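Local coordinates for protein neural-cadherin (Drosophila melanogaster, PDB 3UBF) that mediates calcium-dependent, preferentially homophilic adhesion between cells, here as three consecutive cadherin domains of its much longer extracellular part, at residues A[148-151]-A[152-156]; A[212-216]-A[217-221]; A[221-224]-A[225-229]; A[281-284]-A[285-288]; A[292-296]-A[297-301]. All coordinates share one frame; numbering follows the deposited sequence.

Contact 1. Residues A[148-151]-A[152-156]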
loop_
_atom_site.group_PDB
_atom_site.type_symbol
_atom_site.label_atom_id
_atom_site.label_comp_id
_atom_site.label_asym_id
_atom_site.label_seq_id
_atom_site.Cartn_x
_atom_site.Cartn_y
_atom_site.Cartn_z
ATOM N N ASP A 148 6.620 2.141 21.829
ATOM C CA ASP A 148 6.523 3.545 22.175
ATOM C C ASP A 148 7.826 3.942 22.816
ATOM O O ASP A 148 8.126 3.523 23.933
ATOM C CB ASP A 148 5.371 3.760 23.163
ATOM C CG ASP A 148 5.306 5.179 23.713
ATOM O OD1 ASP A 148 5.893 6.114 23.132
ATOM O OD2 ASP A 148 4.643 5.368 24.750
ATOM N N ARG A 149 8.606 4.743 22.104
ATOM C CA ARG A 149 9.842 5.274 22.656
ATOM C C ARG A 149 9.664 6.746 23.025
ATOM O O ARG A 149 10.638 7.514 23.017
ATOM C CB ARG A 149 10.992 5.110 21.672
ATOM C CG ARG A 149 11.580 3.710 21.619
ATOM C CD ARG A 149 12.754 3.641 20.621
ATOM N NE ARG A 149 13.833 4.570 20.979
ATOM C CZ ARG A 149 15.055 4.224 21.379
ATOM N NH1 ARG A 149 15.409 2.953 21.464
ATOM N NH2 ARG A 149 15.938 5.168 21.684
ATOM N N THR A 150 8.434 7.143 23.349
ATOM C CA THR A 150 8.161 8.539 23.687
ATOM C C THR A 150 8.031 8.801 25.196
ATOM O O THR A 150 8.006 9.954 25.623
ATOM C CB THR A 150 6.904 9.057 22.962
ATOM O OG1 THR A 150 5.728 8.512 23.581
ATOM C CG2 THR A 150 6.943 8.659 21.480
ATOM N N GLY A 151 7.971 7.732 25.994
ATOM C CA GLY A 151 7.695 7.848 27.422
ATOM C C GLY A 151 6.214 8.111 27.647
ATOM O O GLY A 151 5.827 8.813 28.574
ATOM N N GLY A 152 5.384 7.563 26.765
ATOM C CA GLY A 152 3.940 7.642 26.909
ATOM C C GLY A 152 3.337 8.983 26.566
ATOM O O GLY A 152 2.349 9.378 27.175
ATOM N N ARG A 153 3.914 9.680 25.594
ATOM C CA ARG A 153 3.439 11.009 25.231
ATOM C C ARG A 153 2.516 10.998 24.014
ATOM O O ARG A 153 1.986 12.032 23.609
ATOM C CB ARG A 153 4.609 11.972 25.009
ATOM C CG ARG A 153 5.522 12.212 26.225
ATOM C CD ARG A 153 4.769 12.604 27.514
ATOM N NE ARG A 153 3.764 13.640 27.279
ATOM C CZ ARG A 153 4.017 14.943 27.223
ATOM N NH1 ARG A 153 5.257 15.398 27.394
ATOM N NH2 ARG A 153 3.025 15.791 26.988
ATOM N N PHE A 154 2.309 9.827 23.434
ATOM C CA PHE A 154 1.461 9.731 22.264
ATOM C C PHE A 154 0.693 8.442 22.306
ATOM O O PHE A 154 1.167 7.431 22.852
ATOM C CB PHE A 154 2.283 9.804 20.968
ATOM C CG PHE A 154 3.004 11.101 20.785
ATOM C CD1 PHE A 154 4.299 11.268 21.278
ATOM C CD2 PHE A 154 2.390 12.162 20.145
ATOM C CE1 PHE A 154 4.970 12.476 21.141
ATOM C CE2 PHE A 154 3.059 13.375 19.990
ATOM C CZ PHE A 154 4.358 13.535 20.488
ATOM N N GLU A 155 -0.505 8.494 21.738
ATOM C CA GLU A 155 -1.298 7.290 21.481
ATOM C C GLU A 155 -1.972 7.434 20.133
ATOM O O GLU A 155 -2.082 8.535 19.602
ATOM C CB GLU A 155 -2.301 7.020 22.611
ATOM C CG GLU A 155 -1.686 6.276 23.801
ATOM C CD GLU A 155 -2.566 6.264 25.030
ATOM O OE1 GLU A 155 -3.578 6.993 25.067
ATOM O OE2 GLU A 155 -2.235 5.542 25.991
ATOM N N VAL A 156 -2.376 6.309 19.564
ATOM C CA VAL A 156 -2.946 6.290 18.217
ATOM C C VAL A 156 -4.373 5.802 18.296
ATOM O O VAL A 156 -4.682 4.880 19.038
ATOM C CB VAL A 156 -2.138 5.376 17.240
ATOM C CG1 VAL A 156 -2.069 3.953 17.776
ATOM C CG2 VAL A 156 -2.768 5.376 15.856
#

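Contact 2. Residues A[212-216]-A[217-221]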
loop_
_atom_site.group_PDB
_atom_site.type_symbol
_atom_site.label_atom_id
_atom_site.label_comp_id
_atom_site.label_asym_id
_atom_site.label_seq_id
_atom_site.Cartn_x
_atom_site.Cartn_y
_atom_site.Cartn_z
ATOM N N PRO A 212 13.099 20.141 6.284
ATOM C CA PRO A 212 12.230 19.645 5.228
ATOM C C PRO A 212 12.578 18.213 4.898
ATOM O O PRO A 212 13.739 17.808 5.068
ATOM C CB PRO A 212 12.597 20.521 4.021
ATOM C CG PRO A 212 13.280 21.691 4.566
ATOM C CD PRO A 212 13.974 21.219 5.793
ATOM N N GLN A 213 11.576 17.458 4.455
ATOM C CA GLN A 213 11.780 16.101 3.988
ATOM C C GLN A 213 11.335 16.012 2.540
ATOM O O GLN A 213 10.227 16.437 2.173
ATOM C CB GLN A 213 11.000 15.107 4.836
ATOM C CG GLN A 213 11.222 13.649 4.466
ATOM C CD GLN A 213 10.395 12.715 5.324
ATOM O OE1 GLN A 213 9.401 13.125 5.925
ATOM N NE2 GLN A 213 10.798 11.460 5.394
ATOM N N PHE A 214 12.218 15.456 1.719
ATOM C CA PHE A 214 11.924 15.247 0.322
ATOM C C PHE A 214 10.921 14.119 0.183
ATOM O O PHE A 214 10.887 13.212 1.014
ATOM C CB PHE A 214 13.209 14.955 -0.450
ATOM C CG PHE A 214 14.029 16.178 -0.742
ATOM C CD1 PHE A 214 15.166 16.462 0.005
ATOM C CD2 PHE A 214 13.666 17.049 -1.769
ATOM C CE1 PHE A 214 15.942 17.606 -0.261
ATOM C CE2 PHE A 214 14.433 18.208 -2.044
ATOM C CZ PHE A 214 15.575 18.482 -1.294
ATOM N N TYR A 215 10.095 14.187 -0.859
ATOM C CA TYR A 215 9.072 13.161 -1.115
ATOM C C TYR A 215 9.645 11.845 -1.633
ATOM O O TYR A 215 8.957 10.831 -1.653
ATOM C CB TYR A 215 7.948 13.708 -2.004
ATOM C CG TYR A 215 6.875 14.365 -1.174
ATOM C CD1 TYR A 215 6.900 15.739 -0.923
ATOM C CD2 TYR A 215 5.856 13.606 -0.589
ATOM C CE1 TYR A 215 5.936 16.338 -0.141
ATOM C CE2 TYR A 215 4.888 14.195 0.193
ATOM C CZ TYR A 215 4.935 15.565 0.420
ATOM O OH TYR A 215 3.970 16.166 1.211
ATOM N N MET A 216 10.914 11.865 -2.033
ATOM C CA MET A 216 11.664 10.636 -2.314
ATOM C C MET A 216 13.037 10.711 -1.621
ATOM O O MET A 216 13.641 11.793 -1.566
ATOM C CB MET A 216 11.883 10.460 -3.815
ATOM C CG MET A 216 10.691 10.790 -4.673
ATOM S SD MET A 216 10.063 9.376 -5.516
ATOM C CE MET A 216 11.554 8.783 -6.322
ATOM N N PRO A 217 13.549 9.568 -1.113
ATOM C CA PRO A 217 14.854 9.577 -0.468
ATOM C C PRO A 217 16.002 9.785 -1.462
ATOM O O PRO A 217 17.093 10.203 -1.064
ATOM C CB PRO A 217 14.926 8.199 0.173
ATOM C CG PRO A 217 14.104 7.351 -0.716
ATOM C CD PRO A 217 12.966 8.215 -1.136
ATOM N N SER A 218 15.762 9.475 -2.734
ATOM C CA SER A 218 16.658 9.864 -3.824
ATOM C C SER A 218 15.887 9.987 -5.125
ATOM O O SER A 218 14.808 9.430 -5.278
ATOM C CB SER A 218 17.848 8.902 -3.976
ATOM O OG SER A 218 17.447 7.615 -4.422
ATOM N N TYR A 219 16.446 10.729 -6.065
ATOM C CA TYR A 219 15.789 10.956 -7.336
ATOM C C TYR A 219 16.676 10.520 -8.478
ATOM O O TYR A 219 17.890 10.686 -8.441
ATOM C CB TYR A 219 15.425 12.427 -7.492
ATOM C CG TYR A 219 14.367 12.894 -6.536
ATOM C CD1 TYR A 219 14.701 13.305 -5.252
ATOM C CD2 TYR A 219 13.031 12.943 -6.917
ATOM C CE1 TYR A 219 13.736 13.748 -4.371
ATOM C CE2 TYR A 219 12.061 13.387 -6.043
ATOM C CZ TYR A 219 12.425 13.781 -4.769
ATOM O OH TYR A 219 11.473 14.213 -3.888
ATOM N N GLU A 220 16.030 9.994 -9.504
ATOM C CA GLU A 220 16.674 9.364 -10.628
ATOM C C GLU A 220 15.866 9.783 -11.852
ATOM O O GLU A 220 14.639 9.645 -11.866
ATOM C CB GLU A 220 16.614 7.841 -10.427
ATOM C CG GLU A 220 17.964 7.131 -10.547
ATOM C CD GLU A 220 18.213 6.068 -9.444
ATOM O OE1 GLU A 220 17.519 5.019 -9.440
ATOM O OE2 GLU A 220 19.122 6.285 -8.590
ATOM N N ALA A 221 16.527 10.340 -12.862
ATOM C CA ALA A 221 15.861 10.586 -14.147
ATOM C C ALA A 221 16.684 9.994 -15.271
ATOM O O ALA A 221 17.903 9.929 -15.181
ATOM C CB ALA A 221 15.622 12.069 -14.383
#

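Contact 3. Residues A[221-224]-A[225-229]. With ZN (zinc ion), chain O.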
loop_
_atom_site.group_PDB
_atom_site.type_symbol
_atom_site.label_atom_id
_atom_site.label_comp_id
_atom_site.label_asym_id
_atom_site.label_seq_id
_atom_site.Cartn_x
_atom_site.Cartn_y
_atom_site.Cartn_z
ATOM N N ALA A 221 16.527 10.340 -12.862
ATOM C CA ALA A 221 15.861 10.586 -14.147
ATOM C C ALA A 221 16.684 9.994 -15.271
ATOM O O ALA A 221 17.903 9.929 -15.181
ATOM C CB ALA A 221 15.622 12.069 -14.383
ATOM N N GLU A 222 16.001 9.557 -16.318
ATOM C CA GLU A 222 16.630 9.011 -17.500
ATOM C C GLU A 222 16.099 9.759 -18.712
ATOM O O GLU A 222 14.917 9.697 -19.015
ATOM C CB GLU A 222 16.346 7.513 -17.626
ATOM C CG GLU A 222 16.747 6.940 -18.989
ATOM C CD GLU A 222 16.813 5.421 -19.014
ATOM O OE1 GLU A 222 17.644 4.842 -18.268
ATOM O OE2 GLU A 222 16.047 4.811 -19.799
ATOM N N ILE A 223 16.979 10.467 -19.408
ATOM C CA ILE A 223 16.554 11.305 -20.513
ATOM C C ILE A 223 17.322 11.042 -21.802
ATOM O O ILE A 223 18.527 10.782 -21.768
ATOM C CB ILE A 223 16.582 12.799 -20.137
ATOM C CG1 ILE A 223 17.984 13.235 -19.681
ATOM C CG2 ILE A 223 15.505 13.077 -19.061
ATOM C CD1 ILE A 223 18.209 14.722 -19.700
ATOM N N PRO A 224 16.611 11.073 -22.944
ATOM C CA PRO A 224 17.293 10.927 -24.214
ATOM C C PRO A 224 18.189 12.120 -24.509
ATOM O O PRO A 224 17.981 13.224 -23.993
ATOM C CB PRO A 224 16.152 10.846 -25.236
ATOM C CG PRO A 224 14.967 11.364 -24.555
ATOM C CD PRO A 224 15.146 11.060 -23.104
ATOM N N GLU A 225 19.187 11.856 -25.337
ATOM C CA GLU A 225 20.146 12.826 -25.817
ATOM C C GLU A 225 19.477 14.051 -26.428
ATOM O O GLU A 225 20.015 15.160 -26.349
ATOM C CB GLU A 225 21.013 12.131 -26.866
ATOM C CG GLU A 225 22.193 12.910 -27.374
ATOM C CD GLU A 225 22.747 12.302 -28.632
ATOM O OE1 GLU A 225 21.985 11.587 -29.312
ATOM O OE2 GLU A 225 23.935 12.525 -28.954
ATOM N N ASN A 226 18.314 13.844 -27.045
ATOM C CA ASN A 226 17.636 14.908 -27.779
ATOM C C ASN A 226 16.560 15.645 -26.978
ATOM O O ASN A 226 15.733 16.356 -27.561
ATOM C CB ASN A 226 17.080 14.380 -29.112
ATOM C CG ASN A 226 15.777 13.579 -28.958
ATOM O OD1 ASN A 226 15.498 12.975 -27.914
ATOM N ND2 ASN A 226 14.973 13.578 -30.014
ATOM N N GLN A 227 16.565 15.466 -25.653
ATOM C CA GLN A 227 15.694 16.225 -24.752
ATOM C C GLN A 227 15.760 17.714 -25.124
ATOM O O GLN A 227 16.856 18.257 -25.308
ATOM C CB GLN A 227 16.123 16.004 -23.298
ATOM C CG GLN A 227 15.194 16.580 -22.234
ATOM C CD GLN A 227 13.951 15.737 -21.980
ATOM O OE1 GLN A 227 13.973 14.503 -22.089
ATOM N NE2 GLN A 227 12.852 16.407 -21.621
ATOM N N LYS A 228 14.598 18.356 -25.271
ATOM C CA LYS A 228 14.554 19.746 -25.732
ATOM C C LYS A 228 15.064 20.688 -24.639
ATOM O O LYS A 228 14.738 20.518 -23.465
ATOM C CB LYS A 228 13.146 20.143 -26.195
ATOM N N LYS A 229 15.897 21.652 -25.033
ATOM C CA LYS A 229 16.423 22.661 -24.114
ATOM C C LYS A 229 15.278 23.318 -23.335
ATOM O O LYS A 229 14.234 23.669 -23.904
ATOM C CB LYS A 229 17.245 23.718 -24.874
ATOM C CG LYS A 229 18.019 24.694 -23.976
ATOM C CD LYS A 229 18.570 25.885 -24.759
ATOM C CE LYS A 229 18.757 27.109 -23.848
ATOM N NZ LYS A 229 19.181 28.354 -24.567
HETATM ZN ZN ZN O . 23.636 10.678 -30.593
HETATM O O HOH W 1 24.203 12.898 -31.054
#

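Contact 4. Residues A[281-284]-A[285-288]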
loop_
_atom_site.group_PDB
_atom_site.type_symbol
_atom_site.label_atom_id
_atom_site.label_comp_id
_atom_site.label_asym_id
_atom_site.label_seq_id
_atom_site.Cartn_x
_atom_site.Cartn_y
_atom_site.Cartn_z
ATOM N N ARG A 281 33.101 14.524 -23.511
ATOM C CA ARG A 281 33.306 15.598 -22.542
ATOM C C ARG A 281 32.154 15.617 -21.551
ATOM O O ARG A 281 32.365 15.882 -20.369
ATOM C CB ARG A 281 33.436 16.961 -23.226
ATOM N N GLN A 282 30.938 15.345 -22.034
ATOM C CA GLN A 282 29.760 15.249 -21.170
ATOM C C GLN A 282 29.635 13.836 -20.612
ATOM O O GLN A 282 29.788 12.862 -21.347
ATOM C CB GLN A 282 28.483 15.558 -21.936
ATOM C CG GLN A 282 28.417 16.897 -22.615
ATOM C CD GLN A 282 27.460 16.863 -23.800
ATOM O OE1 GLN A 282 26.344 16.347 -23.701
ATOM N NE2 GLN A 282 27.906 17.394 -24.936
ATOM N N PRO A 283 29.325 13.712 -19.313
ATOM C CA PRO A 283 29.146 12.370 -18.780
ATOM C C PRO A 283 27.806 11.803 -19.222
ATOM O O PRO A 283 26.941 12.547 -19.680
ATOM C CB PRO A 283 29.178 12.589 -17.261
ATOM C CG PRO A 283 28.725 13.979 -17.059
ATOM C CD PRO A 283 29.005 14.758 -18.321
ATOM N N HIS A 284 27.649 10.492 -19.108
ATOM C CA HIS A 284 26.380 9.860 -19.428
ATOM C C HIS A 284 25.497 9.790 -18.206
ATOM O O HIS A 284 24.280 9.712 -18.330
ATOM C CB HIS A 284 26.588 8.464 -19.996
ATOM C CG HIS A 284 27.215 8.461 -21.352
ATOM N ND1 HIS A 284 27.775 7.333 -21.917
ATOM C CD2 HIS A 284 27.390 9.460 -22.248
ATOM C CE1 HIS A 284 28.253 7.639 -23.106
ATOM N NE2 HIS A 284 28.032 8.922 -23.331
ATOM N N VAL A 285 26.123 9.812 -17.033
ATOM C CA VAL A 285 25.421 9.812 -15.754
ATOM C C VAL A 285 25.864 11.051 -14.979
ATOM O O VAL A 285 27.052 11.190 -14.656
ATOM C CB VAL A 285 25.731 8.524 -14.922
ATOM C CG1 VAL A 285 25.086 8.603 -13.542
ATOM C CG2 VAL A 285 25.277 7.259 -15.664
ATOM N N TYR A 286 24.920 11.955 -14.715
ATOM C CA TYR A 286 25.182 13.162 -13.928
ATOM C C TYR A 286 24.743 12.962 -12.475
ATOM O O TYR A 286 23.628 12.498 -12.214
ATOM C CB TYR A 286 24.407 14.354 -14.488
ATOM C CG TYR A 286 24.778 14.788 -15.883
ATOM C CD1 TYR A 286 24.232 14.158 -17.001
ATOM C CD2 TYR A 286 25.647 15.859 -16.092
ATOM C CE1 TYR A 286 24.554 14.571 -18.281
ATOM C CE2 TYR A 286 25.973 16.284 -17.373
ATOM C CZ TYR A 286 25.425 15.629 -18.465
ATOM O OH TYR A 286 25.748 16.036 -19.744
ATOM N N SER A 287 25.615 13.321 -11.540
ATOM C CA SER A 287 25.282 13.288 -10.127
ATOM C C SER A 287 25.062 14.696 -9.633
ATOM O O SER A 287 25.954 15.537 -9.687
ATOM C CB SER A 287 26.397 12.641 -9.314
ATOM O OG SER A 287 26.479 11.265 -9.612
ATOM N N LEU A 288 23.864 14.953 -9.145
ATOM C CA LEU A 288 23.498 16.284 -8.721
ATOM C C LEU A 288 22.969 16.215 -7.306
ATOM O O LEU A 288 22.484 15.168 -6.861
ATOM C CB LEU A 288 22.428 16.856 -9.657
ATOM C CG LEU A 288 22.723 16.795 -11.167
ATOM C CD1 LEU A 288 21.438 16.896 -11.975
ATOM C CD2 LEU A 288 23.716 17.884 -11.592
#

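Contact 5. Residues A[292-296]-A[297-301]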
loop_
_atom_site.group_PDB
_atom_site.type_symbol
_atom_site.label_atom_id
_atom_site.label_comp_id
_atom_site.label_asym_id
_atom_site.label_seq_id
_atom_site.Cartn_x
_atom_site.Cartn_y
_atom_site.Cartn_z
ATOM N N ALA A 292 16.792 21.646 -0.476
ATOM C CA ALA A 292 15.570 22.354 -0.083
ATOM C C ALA A 292 15.862 23.254 1.114
ATOM O O ALA A 292 16.290 22.783 2.161
ATOM C CB ALA A 292 14.452 21.378 0.255
ATOM N N THR A 293 15.609 24.545 0.958
ATOM C CA THR A 293 15.904 25.511 2.001
ATOM C C THR A 293 14.646 26.246 2.422
ATOM O O THR A 293 13.918 26.772 1.590
ATOM C CB THR A 293 16.963 26.510 1.517
ATOM O OG1 THR A 293 18.095 25.777 1.034
ATOM C CG2 THR A 293 17.404 27.442 2.633
ATOM N N GLU A 294 14.392 26.250 3.728
ATOM C CA GLU A 294 13.348 27.077 4.318
ATOM C C GLU A 294 13.926 28.447 4.599
ATOM O O GLU A 294 15.024 28.558 5.140
ATOM C CB GLU A 294 12.843 26.463 5.622
ATOM C CG GLU A 294 12.001 25.210 5.444
ATOM C CD GLU A 294 11.337 24.744 6.734
ATOM O OE1 GLU A 294 11.814 25.104 7.834
ATOM O OE2 GLU A 294 10.334 24.001 6.640
ATOM N N ASP A 295 13.204 29.494 4.213
ATOM C CA ASP A 295 13.542 30.851 4.668
ATOM C C ASP A 295 12.768 31.079 5.957
ATOM O O ASP A 295 12.639 32.214 6.431
ATOM C CB ASP A 295 13.186 31.912 3.623
ATOM C CG ASP A 295 14.391 32.755 3.209
ATOM O OD1 ASP A 295 15.251 32.222 2.465
ATOM O OD2 ASP A 295 14.468 33.943 3.605
ATOM N N SER A 296 12.247 29.976 6.504
ATOM C CA SER A 296 11.614 29.944 7.823
ATOM C C SER A 296 12.687 30.056 8.910
ATOM O O SER A 296 12.383 30.051 10.110
ATOM C CB SER A 296 10.817 28.642 7.992
ATOM O OG SER A 296 9.815 28.767 8.995
ATOM N N GLY A 297 13.941 30.167 8.464
ATOM C CA GLY A 297 15.105 30.255 9.344
ATOM C C GLY A 297 15.926 28.975 9.279
ATOM O O GLY A 297 15.478 27.915 9.734
ATOM N N GLY A 298 17.111 29.066 8.676
ATOM C CA GLY A 298 18.102 27.989 8.739
ATOM C C GLY A 298 17.872 26.730 7.923
ATOM O O GLY A 298 18.580 26.508 6.930
ATOM N N PHE A 299 16.887 25.922 8.333
ATOM C CA PHE A 299 16.746 24.525 7.871
ATOM C C PHE A 299 16.938 24.260 6.391
ATOM O O PHE A 299 16.264 24.849 5.543
ATOM C CB PHE A 299 15.418 23.903 8.315
ATOM C CG PHE A 299 15.399 23.479 9.753
ATOM C CD1 PHE A 299 16.485 22.794 10.308
ATOM C CD2 PHE A 299 14.298 23.751 10.552
ATOM C CE1 PHE A 299 16.480 22.406 11.639
ATOM C CE2 PHE A 299 14.280 23.366 11.885
ATOM C CZ PHE A 299 15.376 22.693 12.434
ATOM N N SER A 300 17.870 23.364 6.092
ATOM C CA SER A 300 17.992 22.834 4.749
ATOM C C SER A 300 18.194 21.320 4.764
ATOM O O SER A 300 18.716 20.757 5.731
ATOM C CB SER A 300 19.095 23.545 3.962
ATOM O OG SER A 300 20.344 23.370 4.587
ATOM N N THR A 301 17.735 20.676 3.694
ATOM C CA THR A 301 17.925 19.254 3.489
ATOM C C THR A 301 18.386 19.034 2.055
ATOM O O THR A 301 17.933 19.731 1.142
ATOM C CB THR A 301 16.625 18.466 3.740
ATOM O OG1 THR A 301 16.168 18.732 5.073
ATOM C CG2 THR A 301 16.842 16.962 3.564
#

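Contact 1. Residues A[148-151]-A[152-156]
Asp148 and Thr150 turn their side chains forward, toward Gly152, Arg153 and Phe154, and the bend opens with an Asx turn in which Asp148 OD1 accepts the amide of Thr150 (N to OD1 2.8 Å). That N-H arrives from above the carboxylate plane, 47° out of it. With CG anti to the backbone N (chi1 173°), the carboxylate reaches forward along the chain, and its second oxygen takes a weak bond from Gly152 (OD2 to N 3.1 Å). Thr150 completes the grip: its OG1 accepts the Arg153 amide in a fairly straight bond (OG1 to N 3.0 Å). Were Asp148 replaced by an alanine, the amides of Thr150 and Gly152 would probably lose these acceptors and the bend would be freer to flex. Both Gly151 and Gly152 have positive phi, and a CB on Gly152 would run into Gly151 O. The bend carries the chain from strand 141-149 in one sheet of the cadherin sandwich to strand 154-156 in the other. Arg153 leads off to the carbonyls of Arg166 and Asp169. Thr150 and Phe154 cross at about a right angle, with Thr150 CB in the ring plane at its edge, 3.8 Å from Phe154 CD1.

Contact 2. Residues A[212-216]-A[217-221]
Met216 lies across the ring of Tyr219, three residues on, in a Met-aromatic contact at the break between two edge strands of a cadherin domain. Its CB sits over one face, 3.7 Å from the centroid of the Tyr219 ring and 21° off the normal, a CH-pi contact displaced toward the rim; the same CB touches the Pro217 ring. CG comes next, beside the backbone N (chi1 -42°), and is pressed close to the ring, 3.2 Å from Tyr219 CE2. Bends at chi2 and chi3 leave SD oblique to the ring, 5.2 Å from its centroid, and the terminal CE ends 3.5 Å from Ser218 O. The far end of the same ring is tied more loosely: Tyr219 OH accepts a weak hydrogen bond from the Met216 amide (N to OH 3.0 Å, 132° at the hydrogen). Phe214 approaches from another direction, its CB near the plane of the Tyr219 ring at the edge, 4.1 Å from CE1, and the two aromatic side chains cross at about a right angle. A leucine in place of Tyr219 would probably leave the Met216 amide without this acceptor and take away the flat face on which its CB and CG rest. Strand 213-214 pairs with strand 232-239 in one sheet, whereas strand 219-224 lies beside strand 300-310 in the other, so the bend passes the first strand of the domain between sheets, as in other cadherin domains; Phe214 and Tyr219 both touch Val303.

Contact 3. Residues A[221-224]-A[225-229]
Pro224 and Gln227 close a type I beta turn, and the firm part of this contact lies on its inner side. The Gln227 amide bonds to Pro224 O (N to O 3.1 Å, 161° at the hydrogen). Gln227 then folds back over the strand end: CG is anti to the backbone N (chi1 -172°), and a bend at chi2 brings OE1 to 3.7 Å from Ile223 CB and 3.8 Å from Pro224 CD. The amide nitrogen has its own partner, NE2 donating to Ser231 OG. Asn226, by contrast, lies on the exposed outside of the turn, where its OD1 merely rests 3.5 Å from Pro224 CB. Glu225 also turns away from the strand, and its extended chain carries the carboxylate to a zinc ion, which it grips with both oxygens, OE1 at 2.3 Å and OE2 at 2.5 Å. A water also binds the metal, and Glu278 and Asp311 complete the site, while the Phe277 amide donates to OE2 and steadies the carboxylate. The equivalent glutamate of cadherin domains commonly serves calcium, so the zinc probably occupies such a place. The turn leaves strand 219-224, which is paired with strand 300-310, and heads toward strand 232-239 of the facing sheet; Ile233 there packs on Ile223.

Contact 4. Residues A[281-284]-A[285-288]
Pro283 lies over one face of the Tyr286 ring, and this CH-pi contact is the main side-chain link between the loop and the start of strand 285-294. Pro283 CG stands 3.8 Å from the ring centroid, 21° off the normal and offset toward the rim; its CD touches Tyr286 CE2 at 3.5 Å. The tyrosine comes back to the proline because its CG lies beside the backbone N (chi1 -64°), which swings the ring over the preceding residues. Other van der Waals contacts involve polar atoms: Pro283 O is 3.4 Å from Tyr286 CE1, and Gln282 CB is 3.5 Å from Tyr286 OH. Here the Gln282 amide plane is inclined 31° to the ring. The hydrogen bonds of the side chains go instead to the loop that bears the zinc ligand Glu278. Gln282 OE1 accepts from the Asp276 amide and its NE2 donates to Asp279, while His284 NE2 bonds to Phe277 O and the histidine ring stacks on Phe277. A further aromatic contact joins Tyr286 edge-to-face to Phe260. Backbone bonds from His284 and Tyr286 to Val309 and Ile307 seat the strand against strand 300-310. The chemistry is thus divided: apolar contact with one ring, which is little directional, folds the loop back onto its own strand, while directional polar bonds fix its position against residues 276-279.

Contact 5. Residues A[292-296]-A[297-301]
The Phe299 ring and the Glu294 carboxylate lie side by side and point the same way, their planes 63° apart. Glu294 OE1 meets the ring at its edge, in plane, 3.9 Å from Phe299 CD2; the same oxygen is 3.8 Å from Phe299 CB. Glu294 CG lies beside the backbone N (chi1 -72°), and the extended chain beyond it carries the carboxylate alongside Phe299. Lys209 and Pro212 also touch the Phe299 side chain, and the other carboxylate oxygen, OE2, is hydrogen-bonded to Ser240. The backbone between them forms a beta hairpin. Ala292 and Thr301 make a hydrogen-bonded pair (Ala292 N to Thr301 O 2.8 Å, Thr301 N to Ala292 O 3.0 Å), and Glu294 N adds a nearly straight bond to Phe299 O at 3.0 Å. Between them Thr293 and Ser300 form a non-hydrogen-bonded pair, with Thr293 OG1 3.8 Å from Ser300 CB on the face turned from Ala292 and Thr301. The loop closes with a gamma turn centred on Gly298, its bond running from Phe299 N to Gly297 O (2.8 Å); at Gly297 a CB would strike Ser296 O. The hairpin joins strands 285-294 and 300-310 at the end of the third domain near its entry at Pro212 to Phe214. Ala292 and Thr301 pack on Phe214, Thr301 OG1 bonds to Pro212 O, and strand 246-253 flanks 285-294, with Ile246 against Ala292 and Glu294.

How the contacts relate
Contact 1 stands apart in the middle domain, its centre about 28 Å from those of contacts 2 and 5; the other four all reach one sheet of the last domain. Contacts 2 and 3 follow each other along strand 219-224, and contacts 4 and 5 sit at the two ends of strand 285-294. Contacts 1 and 2 are partly buried, the rest lie at the surface. Side-chain acceptors shape contact 1, an aromatic ring carries contacts 2 and 4, a metal marks contact 3, and backbone pairing dominates contact 5. Contacts 2 and 5 meet directly through Phe214, Ala292 and Thr301, whereas 3 and 4 lie about 12 Å apart between centres, near the zinc ion held by Glu225.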